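Local coordinates for UPF0303 protein YBR137W (Saccharomyces cerevisiae, PDB 4CLC) that is of unknown function but belongs to the UPF0303 family of HbpS-like proteins and assembles as ten chains in the crystal, at residues C29-F34 and A166-S171; G130-Q135 and L158-S163; N48-N53 and T74-G79. One frame throughout, in Å; residues are numbered along the deposited sequence.

Contact 1. Residues C29-F34 and A166-S171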
ATOM      1  N   CYS D  29      18.407  23.890 -26.370  1.00 60.56           N
ATOM      2  CA  CYS D  29      19.375  23.116 -25.598  1.00 52.89           C
ATOM      3  C   CYS D  29      19.430  21.701 -26.112  1.00 52.82           C
ATOM      4  O   CYS D  29      18.688  20.842 -25.654  1.00 52.19           O
ATOM      5  CB  CYS D  29      18.982  23.030 -24.134  1.00 44.77           C
ATOM      6  SG  CYS D  29      18.693  24.541 -23.273  1.00 56.88           S
ATOM      7  N   PHE D  30      20.417  21.428 -26.953  1.00 52.71           N
ATOM      8  CA  PHE D  30      20.473  20.140 -27.597  1.00 55.09           C
ATOM      9  C   PHE D  30      21.881  19.773 -28.010  1.00 54.12           C
ATOM     10  O   PHE D  30      22.685  20.625 -28.358  1.00 57.08           O
ATOM     11  CB  PHE D  30      19.524  20.098 -28.800  1.00 53.44           C
ATOM     12  CG  PHE D  30      20.043  20.776 -30.035  1.00 55.19           C
ATOM     13  CD1 PHE D  30      19.804  22.122 -30.255  1.00 59.41           C
ATOM     14  CD2 PHE D  30      20.731  20.056 -31.003  1.00 61.94           C
ATOM     15  CE1 PHE D  30      20.261  22.749 -31.410  1.00 60.26           C
ATOM     16  CE2 PHE D  30      21.193  20.673 -32.159  1.00 63.66           C
ATOM     17  CZ  PHE D  30      20.953  22.024 -32.364  1.00 63.17           C
ATOM     18  N   LEU D  31      22.155  18.479 -27.970  1.00 54.81           N
ATOM     19  CA  LEU D  31      23.460  17.953 -28.276  1.00 50.16           C
ATOM     20  C   LEU D  31      23.314  17.089 -29.502  1.00 52.96           C
ATOM     21  O   LEU D  31      22.215  16.638 -29.817  1.00 56.13           O
ATOM     22  CB  LEU D  31      24.002  17.159 -27.098  1.00 51.48           C
ATOM     23  CG  LEU D  31      23.818  17.935 -25.794  1.00 47.81           C
ATOM     24  CD1 LEU D  31      24.127  17.083 -24.561  1.00 45.11           C
ATOM     25  CD2 LEU D  31      24.693  19.163 -25.844  1.00 47.53           C
ATOM     26  N   SER D  32      24.403  16.892 -30.225  1.00 54.20           N
ATOM     27  CA  SER D  32      24.347  16.024 -31.380  1.00 54.42           C
ATOM     28  C   SER D  32      24.791  14.631 -31.007  1.00 54.82           C
ATOM     29  O   SER D  32      24.735  13.737 -31.842  1.00 61.59           O
ATOM     30  CB  SER D  32      25.212  16.572 -32.521  1.00 58.73           C
ATOM     31  OG  SER D  32      24.571  17.667 -33.173  1.00 62.24           O
ATOM     32  N   THR D  33      25.233  14.444 -29.759  1.00 58.58           N
ATOM     33  CA  THR D  33      25.843  13.170 -29.362  1.00 58.96           C
ATOM     34  C   THR D  33      25.370  12.540 -28.041  1.00 58.10           C
ATOM     35  O   THR D  33      24.779  11.465 -28.033  1.00 59.88           O
ATOM     36  CB  THR D  33      27.388  13.300 -29.290  1.00 54.10           C
ATOM     37  OG1 THR D  33      27.748  14.420 -28.466  1.00 59.02           O
ATOM     38  CG2 THR D  33      27.960  13.466 -30.681  1.00 41.45           C
ATOM     39  N   PHE D  34      25.677  13.162 -26.919  1.00 53.47           N
ATOM     40  CA  PHE D  34      25.418  12.503 -25.637  1.00 54.73           C
ATOM     41  C   PHE D  34      25.936  11.073 -25.447  1.00 49.82           C
ATOM     42  O   PHE D  34      25.155  10.146 -25.519  1.00 50.28           O
ATOM     43  CB  PHE D  34      23.938  12.467 -25.330  1.00 50.32           C
ATOM     44  CG  PHE D  34      23.667  12.534 -23.876  1.00 47.86           C
ATOM     45  CD1 PHE D  34      24.291  13.508 -23.112  1.00 44.21           C
ATOM     46  CD2 PHE D  34      22.822  11.642 -23.266  1.00 44.41           C
ATOM     47  CE1 PHE D  34      24.066  13.594 -21.770  1.00 48.15           C
ATOM     48  CE2 PHE D  34      22.586  11.726 -21.918  1.00 46.73           C
ATOM     49  CZ  PHE D  34      23.210  12.698 -21.163  1.00 49.79           C
ATOM     50  N   ALA D 166      25.607  26.866 -23.650  1.00 51.27           N
ATOM     51  CA  ALA D 166      27.046  27.095 -23.723  1.00 54.00           C
ATOM     52  C   ALA D 166      27.807  25.818 -24.083  1.00 59.93           C
ATOM     53  O   ALA D 166      28.630  25.825 -25.002  1.00 67.59           O
ATOM     54  CB  ALA D 166      27.555  27.648 -22.422  1.00 58.80           C
ATOM     55  N   PHE D 167      27.527  24.728 -23.365  1.00 56.58           N
ATOM     56  CA  PHE D 167      28.178  23.442 -23.621  1.00 56.83           C
ATOM     57  C   PHE D 167      27.896  22.947 -25.032  1.00 59.39           C
ATOM     58  O   PHE D 167      28.788  22.448 -25.728  1.00 56.43           O
ATOM     59  CB  PHE D 167      27.723  22.390 -22.609  1.00 52.28           C
ATOM     60  CG  PHE D 167      28.418  21.064 -22.758  1.00 50.98           C
ATOM     61  CD1 PHE D 167      27.922  20.099 -23.613  1.00 47.84           C
ATOM     62  CD2 PHE D 167      29.568  20.777 -22.029  1.00 57.61           C
ATOM     63  CE1 PHE D 167      28.563  18.880 -23.750  1.00 50.64           C
ATOM     64  CE2 PHE D 167      30.213  19.550 -22.161  1.00 48.18           C
ATOM     65  CZ  PHE D 167      29.708  18.606 -23.018  1.00 47.84           C
ATOM     66  N   ALA D 168      26.642  23.077 -25.444  1.00 57.59           N
ATOM     67  CA  ALA D 168      26.255  22.662 -26.780  1.00 61.24           C
ATOM     68  C   ALA D 168      27.011  23.495 -27.806  1.00 74.87           C
ATOM     69  O   ALA D 168      27.326  23.015 -28.909  1.00 74.88           O
ATOM     70  CB  ALA D 168      24.767  22.803 -26.975  1.00 58.57           C
ATOM     71  N   ASN D 169      27.330  24.735 -27.421  1.00 71.81           N
ATOM     72  CA  ASN D 169      27.940  25.677 -28.347  1.00 69.86           C
ATOM     73  C   ASN D 169      29.438  25.469 -28.482  1.00 66.09           C
ATOM     74  O   ASN D 169      30.071  26.158 -29.268  1.00 72.39           O
ATOM     75  CB  ASN D 169      27.646  27.130 -27.938  1.00 71.19           C
ATOM     76  CG  ASN D 169      26.626  27.818 -28.867  1.00 72.23           C
ATOM     77  OD1 ASN D 169      26.461  27.452 -30.031  1.00 72.99           O
ATOM     78  ND2 ASN D 169      25.939  28.816 -28.339  1.00 77.18           N
ATOM     79  N   GLU D 170      30.015  24.523 -27.751  1.00 63.27           N
ATOM     80  CA  GLU D 170      31.399  24.182 -28.056  1.00 68.68           C
ATOM     81  C   GLU D 170      31.469  22.913 -28.904  1.00 81.68           C
ATOM     82  O   GLU D 170      31.171  21.800 -28.444  1.00 76.80           O
ATOM     83  CB  GLU D 170      32.237  24.005 -26.797  1.00 64.36           C
ATOM     84  CG  GLU D 170      32.160  25.147 -25.827  1.00 66.48           C
ATOM     85  CD  GLU D 170      33.393  25.239 -24.948  1.00 77.04           C
ATOM     86  OE1 GLU D 170      34.322  24.413 -25.103  1.00 74.21           O
ATOM     87  OE2 GLU D 170      33.423  26.137 -24.084  1.00 84.02           O
ATOM     88  N   SER D 171      31.848  23.109 -30.163  1.00 92.92           N
ATOM     89  CA  SER D 171      32.234  22.018 -31.048  1.00 92.52           C
ATOM     90  C   SER D 171      33.111  22.551 -32.186  1.00 91.59           C
ATOM     91  O   SER D 171      33.123  23.755 -32.474  1.00 85.92           O
ATOM     92  CB  SER D 171      30.998  21.289 -31.587  1.00 81.44           C
ATOM     93  OG  SER D 171      30.476  20.421 -30.589  1.00 79.34           O
TER

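Contact 2. Residues G130-Q135 and L158-S163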
ATOM      1  N   GLY D 130      14.634  24.681 -12.573  1.00 45.52           N
ATOM      2  CA  GLY D 130      15.900  23.973 -12.428  1.00 45.97           C
ATOM      3  C   GLY D 130      16.062  22.620 -13.110  1.00 48.02           C
ATOM      4  O   GLY D 130      17.174  22.106 -13.180  1.00 46.71           O
ATOM      5  N   ALA D 131      14.977  22.073 -13.658  1.00 46.19           N
ATOM      6  CA  ALA D 131      15.043  20.838 -14.419  1.00 39.95           C
ATOM      7  C   ALA D 131      14.827  21.130 -15.880  1.00 46.19           C
ATOM      8  O   ALA D 131      13.720  21.463 -16.286  1.00 50.03           O
ATOM      9  CB  ALA D 131      14.006  19.848 -13.936  1.00 42.72           C
ATOM     10  N   VAL D 132      15.876  20.987 -16.674  1.00 38.66           N
ATOM     11  CA  VAL D 132      15.783  21.253 -18.091  1.00 38.66           C
ATOM     12  C   VAL D 132      16.086  19.983 -18.862  1.00 38.66           C
ATOM     13  O   VAL D 132      17.112  19.349 -18.654  1.00 38.66           O
ATOM     14  CB  VAL D 132      16.756  22.391 -18.516  1.00 41.23           C
ATOM     15  CG1 VAL D 132      16.796  22.538 -20.025  1.00 38.66           C
ATOM     16  CG2 VAL D 132      16.359  23.695 -17.864  1.00 38.66           C
ATOM     17  N   LEU D 133      15.180  19.593 -19.741  1.00 38.66           N
ATOM     18  CA  LEU D 133      15.426  18.462 -20.596  1.00 38.66           C
ATOM     19  C   LEU D 133      16.620  18.731 -21.500  1.00 46.65           C
ATOM     20  O   LEU D 133      16.899  19.878 -21.849  1.00 50.44           O
ATOM     21  CB  LEU D 133      14.190  18.141 -21.435  1.00 40.83           C
ATOM     22  CG  LEU D 133      12.954  17.695 -20.665  1.00 38.96           C
ATOM     23  CD1 LEU D 133      11.756  17.645 -21.590  1.00 42.91           C
ATOM     24  CD2 LEU D 133      13.195  16.352 -20.054  1.00 40.14           C
ATOM     25  N   ILE D 134      17.327  17.660 -21.859  1.00 47.52           N
ATOM     26  CA  ILE D 134      18.394  17.710 -22.840  1.00 47.67           C
ATOM     27  C   ILE D 134      17.872  17.148 -24.150  1.00 49.39           C
ATOM     28  O   ILE D 134      17.688  15.936 -24.284  1.00 46.25           O
ATOM     29  CB  ILE D 134      19.629  16.896 -22.402  1.00 44.45           C
ATOM     30  CG1 ILE D 134      20.162  17.371 -21.057  1.00 38.80           C
ATOM     31  CG2 ILE D 134      20.720  16.987 -23.457  1.00 49.80           C
ATOM     32  CD1 ILE D 134      21.386  16.603 -20.613  1.00 38.66           C
ATOM     33  N   GLN D 135      17.665  18.028 -25.125  1.00 54.65           N
ATOM     34  CA  GLN D 135      17.071  17.649 -26.409  1.00 51.84           C
ATOM     35  C   GLN D 135      18.072  17.016 -27.354  1.00 51.20           C
ATOM     36  O   GLN D 135      19.271  17.270 -27.254  1.00 55.13           O
ATOM     37  CB  GLN D 135      16.449  18.864 -27.080  1.00 50.49           C
ATOM     38  CG  GLN D 135      14.988  18.690 -27.339  1.00 52.47           C
ATOM     39  CD  GLN D 135      14.189  18.701 -26.074  1.00 51.92           C
ATOM     40  OE1 GLN D 135      14.271  19.645 -25.282  1.00 57.36           O
ATOM     41  NE2 GLN D 135      13.409  17.646 -25.859  1.00 51.60           N
ATOM     42  N   LEU D 158      18.085  29.054 -14.940  1.00 51.43           N
ATOM     43  CA  LEU D 158      18.899  29.835 -15.869  1.00 49.16           C
ATOM     44  C   LEU D 158      20.243  29.162 -16.049  1.00 50.96           C
ATOM     45  O   LEU D 158      20.668  28.909 -17.186  1.00 47.70           O
ATOM     46  CB  LEU D 158      19.080  31.247 -15.386  1.00 52.71           C
ATOM     47  N   MET D 159      20.893  28.862 -14.919  1.00 50.84           N
ATOM     48  CA  MET D 159      22.161  28.140 -14.922  1.00 48.80           C
ATOM     49  C   MET D 159      22.051  26.903 -15.785  1.00 49.61           C
ATOM     50  O   MET D 159      22.923  26.630 -16.621  1.00 49.47           O
ATOM     51  CB  MET D 159      22.588  27.740 -13.511  1.00 50.09           C
ATOM     52  CG  MET D 159      23.713  28.605 -12.896  1.00 60.99           C
ATOM     53  SD  MET D 159      25.243  28.782 -13.851  1.00 50.75           S
ATOM     54  CE  MET D 159      25.429  27.178 -14.636  1.00 44.66           C
ATOM     55  N   ALA D 160      20.950  26.182 -15.601  1.00 45.93           N
ATOM     56  CA  ALA D 160      20.662  25.008 -16.406  1.00 45.54           C
ATOM     57  C   ALA D 160      20.683  25.320 -17.886  1.00 43.85           C
ATOM     58  O   ALA D 160      21.451  24.727 -18.618  1.00 42.57           O
ATOM     59  CB  ALA D 160      19.327  24.426 -16.021  1.00 51.80           C
ATOM     60  N   VAL D 161      19.862  26.276 -18.315  1.00 48.56           N
ATOM     61  CA  VAL D 161      19.683  26.547 -19.745  1.00 49.12           C
ATOM     62  C   VAL D 161      20.929  27.164 -20.383  1.00 49.43           C
ATOM     63  O   VAL D 161      21.284  26.871 -21.538  1.00 46.33           O
ATOM     64  CB  VAL D 161      18.488  27.498 -20.006  1.00 46.58           C
ATOM     65  CG1 VAL D 161      18.152  27.527 -21.484  1.00 49.01           C
ATOM     66  CG2 VAL D 161      17.266  27.075 -19.217  1.00 40.05           C
ATOM     67  N   SER D 162      21.585  28.025 -19.619  1.00 49.47           N
ATOM     68  CA  SER D 162      22.707  28.784 -20.134  1.00 49.71           C
ATOM     69  C   SER D 162      23.873  27.853 -20.415  1.00 53.74           C
ATOM     70  O   SER D 162      24.413  27.814 -21.535  1.00 51.35           O
ATOM     71  CB  SER D 162      23.122  29.850 -19.134  1.00 51.78           C
ATOM     72  OG  SER D 162      22.014  30.291 -18.382  1.00 51.71           O
ATOM     73  N   SER D 163      24.249  27.098 -19.381  1.00 54.13           N
ATOM     74  CA  SER D 163      25.405  26.207 -19.452  1.00 51.45           C
ATOM     75  C   SER D 163      25.116  25.027 -20.352  1.00 49.87           C
ATOM     76  O   SER D 163      26.019  24.443 -20.932  1.00 57.55           O
ATOM     77  CB  SER D 163      25.813  25.727 -18.061  1.00 47.78           C
ATOM     78  OG  SER D 163      24.739  25.103 -17.415  1.00 44.48           O
TER

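Contact 3. Residues N48-N53 and T74-G79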
ATOM      1  N   ASN D  48      31.672  23.343 -12.481  1.00 48.26           N
ATOM      2  CA  ASN D  48      32.616  24.447 -12.478  1.00 52.72           C
ATOM      3  C   ASN D  48      31.826  25.754 -12.525  1.00 53.93           C
ATOM      4  O   ASN D  48      31.972  26.621 -11.653  1.00 55.08           O
ATOM      5  CB  ASN D  48      33.581  24.340 -13.661  1.00 59.10           C
ATOM      6  CG  ASN D  48      34.237  25.667 -13.998  1.00 78.46           C
ATOM      7  OD1 ASN D  48      34.022  26.229 -15.081  1.00 92.30           O
ATOM      8  ND2 ASN D  48      35.075  26.160 -13.083  1.00 74.16           N
ATOM      9  N   ALA D  49      30.963  25.857 -13.533  1.00 53.38           N
ATOM     10  CA  ALA D  49      30.105  27.022 -13.728  1.00 49.00           C
ATOM     11  C   ALA D  49      29.378  27.457 -12.454  1.00 52.47           C
ATOM     12  O   ALA D  49      29.566  28.584 -12.002  1.00 54.56           O
ATOM     13  CB  ALA D  49      29.127  26.760 -14.818  1.00 40.63           C
ATOM     14  N   VAL D  50      28.552  26.586 -11.879  1.00 51.13           N
ATOM     15  CA  VAL D  50      27.860  26.941 -10.645  1.00 48.84           C
ATOM     16  C   VAL D  50      28.855  27.399  -9.586  1.00 52.26           C
ATOM     17  O   VAL D  50      28.552  28.279  -8.780  1.00 55.81           O
ATOM     18  CB  VAL D  50      26.987  25.764 -10.085  1.00 46.12           C
ATOM     19  CG1 VAL D  50      26.522  26.034  -8.674  1.00 38.66           C
ATOM     20  CG2 VAL D  50      25.769  25.551 -10.950  1.00 50.89           C
ATOM     21  N   LYS D  51      30.053  26.828  -9.561  1.00 54.92           N
ATOM     22  CA  LYS D  51      30.909  27.210  -8.456  1.00 56.26           C
ATOM     23  C   LYS D  51      31.666  28.516  -8.725  1.00 54.71           C
ATOM     24  O   LYS D  51      32.036  29.224  -7.783  1.00 52.25           O
ATOM     25  CB  LYS D  51      31.863  26.081  -8.061  1.00 52.93           C
ATOM     26  CG  LYS D  51      31.703  25.783  -6.539  1.00 58.74           C
ATOM     27  CD  LYS D  51      32.918  25.130  -5.892  1.00 55.20           C
ATOM     28  CE  LYS D  51      33.457  24.006  -6.726  1.00 52.05           C
ATOM     29  NZ  LYS D  51      34.834  23.698  -6.269  1.00 64.59           N
ATOM     30  N   GLU D  52      31.881  28.853  -9.991  1.00 49.89           N
ATOM     31  CA  GLU D  52      32.453  30.158 -10.301  1.00 52.88           C
ATOM     32  C   GLU D  52      31.429  31.256 -10.049  1.00 57.19           C
ATOM     33  O   GLU D  52      31.685  32.185  -9.277  1.00 64.59           O
ATOM     34  CB  GLU D  52      32.960  30.219 -11.744  1.00 56.96           C
ATOM     35  CG  GLU D  52      34.436  29.861 -11.883  1.00 60.40           C
ATOM     36  CD  GLU D  52      34.800  29.410 -13.289  1.00 71.69           C
ATOM     37  OE1 GLU D  52      34.184  29.907 -14.255  1.00 72.84           O
ATOM     38  OE2 GLU D  52      35.699  28.551 -13.428  1.00 78.29           O
ATOM     39  N   ASN D  53      30.259  31.130 -10.668  1.00 51.91           N
ATOM     40  CA  ASN D  53      29.184  32.101 -10.491  1.00 51.96           C
ATOM     41  C   ASN D  53      28.576  32.182  -9.087  1.00 53.13           C
ATOM     42  O   ASN D  53      28.199  33.268  -8.644  1.00 58.47           O
ATOM     43  CB  ASN D  53      28.068  31.821 -11.490  1.00 50.25           C
ATOM     44  CG  ASN D  53      28.529  31.960 -12.921  1.00 57.61           C
ATOM     45  OD1 ASN D  53      28.329  33.003 -13.547  1.00 66.95           O
ATOM     46  ND2 ASN D  53      29.157  30.912 -13.449  1.00 55.54           N
ATOM     47  N   THR D  74      26.445  15.428  -8.483  1.00 38.66           N
ATOM     48  CA  THR D  74      27.461  16.059  -7.657  1.00 38.66           C
ATOM     49  C   THR D  74      26.861  17.112  -6.752  1.00 38.66           C
ATOM     50  O   THR D  74      25.724  17.516  -6.899  1.00 39.70           O
ATOM     51  CB  THR D  74      28.597  16.707  -8.481  1.00 38.66           C
ATOM     52  OG1 THR D  74      29.644  17.100  -7.596  1.00 38.66           O
ATOM     53  CG2 THR D  74      28.111  17.921  -9.213  1.00 38.66           C
ATOM     54  N   VAL D  75      27.647  17.528  -5.785  1.00 38.66           N
ATOM     55  CA  VAL D  75      27.227  18.506  -4.822  1.00 38.75           C
ATOM     56  C   VAL D  75      28.301  19.604  -4.898  1.00 42.79           C
ATOM     57  O   VAL D  75      29.491  19.288  -4.860  1.00 51.35           O
ATOM     58  CB  VAL D  75      27.072  17.823  -3.435  1.00 38.66           C
ATOM     59  CG1 VAL D  75      27.733  18.601  -2.322  1.00 42.08           C
ATOM     60  CG2 VAL D  75      25.615  17.543  -3.147  1.00 38.66           C
ATOM     61  N   THR D  76      27.912  20.871  -5.068  1.00 39.47           N
ATOM     62  CA  THR D  76      28.887  21.921  -5.458  1.00 43.61           C
ATOM     63  C   THR D  76      29.669  22.544  -4.315  1.00 44.79           C
ATOM     64  O   THR D  76      30.655  23.246  -4.544  1.00 43.81           O
ATOM     65  CB  THR D  76      28.233  23.114  -6.198  1.00 39.47           C
ATOM     66  OG1 THR D  76      27.261  23.735  -5.347  1.00 45.26           O
ATOM     67  CG2 THR D  76      27.590  22.675  -7.493  1.00 44.38           C
ATOM     68  N   TYR D  77      29.239  22.270  -3.091  1.00 41.92           N
ATOM     69  CA  TYR D  77      29.810  22.922  -1.929  1.00 42.28           C
ATOM     70  C   TYR D  77      29.176  22.315  -0.693  1.00 44.73           C
ATOM     71  O   TYR D  77      28.146  21.641  -0.791  1.00 42.71           O
ATOM     72  CB  TYR D  77      29.554  24.424  -1.984  1.00 47.14           C
ATOM     73  CG  TYR D  77      30.427  25.274  -1.096  1.00 50.67           C
ATOM     74  CD1 TYR D  77      31.698  25.650  -1.503  1.00 53.64           C
ATOM     75  CD2 TYR D  77      29.971  25.730   0.128  1.00 49.05           C
ATOM     76  CE1 TYR D  77      32.496  26.435  -0.716  1.00 48.77           C
ATOM     77  CE2 TYR D  77      30.772  26.516   0.926  1.00 56.64           C
ATOM     78  CZ  TYR D  77      32.036  26.869   0.487  1.00 54.89           C
ATOM     79  OH  TYR D  77      32.851  27.660   1.256  1.00 61.71           O
ATOM     80  N   GLY D  78      29.789  22.551   0.460  1.00 41.77           N
ATOM     81  CA  GLY D  78      29.271  22.059   1.717  1.00 39.44           C
ATOM     82  C   GLY D  78      27.908  22.629   2.051  1.00 45.40           C
ATOM     83  O   GLY D  78      27.470  23.646   1.493  1.00 45.65           O
ATOM     84  N   GLY D  79      27.223  21.969   2.973  1.00 46.96           N
ATOM     85  CA  GLY D  79      25.887  22.394   3.329  1.00 52.30           C
ATOM     86  C   GLY D  79      24.776  21.998   2.371  1.00 47.49           C
ATOM     87  O   GLY D  79      23.667  22.519   2.483  1.00 46.66           O
TER

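Contact 1. Residues C29-F34 and A166-S171
L31 overlaps the last turn of helix 153-168 through one methyl, CD2, which rests on A168 and the neighbouring ring of F167. The methyl lies 3.8 Å from A168 CB. It also meets F167 from the side, near the plane of the ring, where L31 CD2 is 4.0 Å from F167 CD1, so leucine and phenylalanine touch at the rim of the ring and not over a face. Two torsions bring them together: L31 CG stands anti to its own carbonyl carbon (chi1 -47°), while in F167 CG is anti to the backbone N (chi1 -176°), and this carries the ring over to the leucine. Beside this apolar patch the strand backbone takes part too, F30 O and A168 CB lying in van der Waals contact at 3.3 Å. Helix 36-53 also packs on F167: Y45 meets its ring edge-to-face, and D41 and L42 touch its side chain. L31 and the preceding C29 pair by backbone with Q135, so strand 30-31 runs parallel to strand 131-136 as an outermost strand of the sheet within this chain, with the end of helix 153-168 laid against it.

Contact 2. Residues G130-Q135 and L158-S163
The flat carbonyl of G130 looks across at the methyl of A160, with G130 O 4.3 Å from A160 CB, a loose approach that leaves the main work to V132; the side chains of V132, A160 and V161 have no flat group of their own. In the helix, the carbonyl of M159 accepts on both faces of its plane: the hydroxyl of S163 comes from one side, with S163 OG 2.5 Å from M159 O, and the backbone N of S163 from the other, so the polar end of this buried serine is satisfied inside its own helix. The contact proper is made by branched and short side chains. V132 points from the strand toward the helix, and its CG2, anti to the carbonyl carbon (CG1 takes the place anti to N, chi1 172°), reaches two residues of one helical turn. V132 CG2 is 3.6 Å from A160 CB, and the same methyl lies 3.8 Å from V161 CG2. The two valines cross at about a right angle, meeting methyl to methyl. H157 and L164 extend the helical surface around V132, and I148 of the next strand also packs on A160. All four touching residues are buried, and among V132, A160 and V161 carbon meets carbon, G130 adding its carbonyl oxygen. The join therefore rests mainly on the hydrophobic effect and on shape, whereas V132 spends its polar backbone on L146 of the neighbouring strand.

Contact 3. Residues N48-N53 and T74-G79
V50 and T76 form the tight, buried half of this contact, where a helix meets the residue just after a strand. Their side chains cross at about a right angle, and V50 CG1 lies 3.7 Å from T76 CG2. T76 turns its two branches to different tasks: CG2, anti to the carbonyl carbon, faces the valine, while OG1 is held by a hydrogen bond with K57 O, so that the buried hydroxyl is accounted for beyond the helix. V59 and M159 close in around V50. K51 makes the outer, partly exposed half. Its flexible chain is bent at chi3 (-46°) and runs past the carbonyl of T76 with its methylenes, K51 CD lying 3.2 Å from T76 O, an approach of carbon to oxygen and not a bond. Further out, the ring of Y77 meets an aromatic side chain of a neighbouring subunit, and K51 packs on an aromatic side chain of that subunit as well. Helix 36-53 thus ends against T76, just past strand 70-75, which pairs antiparallel with strand 60-64. A helix laid on an antiparallel hairpin of a central sheet is an alpha/beta arrangement consistent with the HbpS-like family, placed in the GAF clan.

In the fold
Contacts 2 and 3 are both buried, but contact 2 lies nearest the centre of the chain, about 4 Å from it centre to centre, and contact 3 at the periphery beside another chain; contact 1, as far out as contact 3, is partly open. Contacts 1 and 2 share helix 153-168 and reach adjoining strands of one sheet, with C29 packing on V161 between them. Contact 3 brings helix 36-53 to the loop just past strand 70-75, the other outer strand within this chain, and meets contact 2 where M159 packs on A49. Chemistry follows place: chiefly aliphatic at the centre, aliphatic with an aromatic edge at contact 1, and mixed with a lysine chain beside a neighbouring subunit at contact 3.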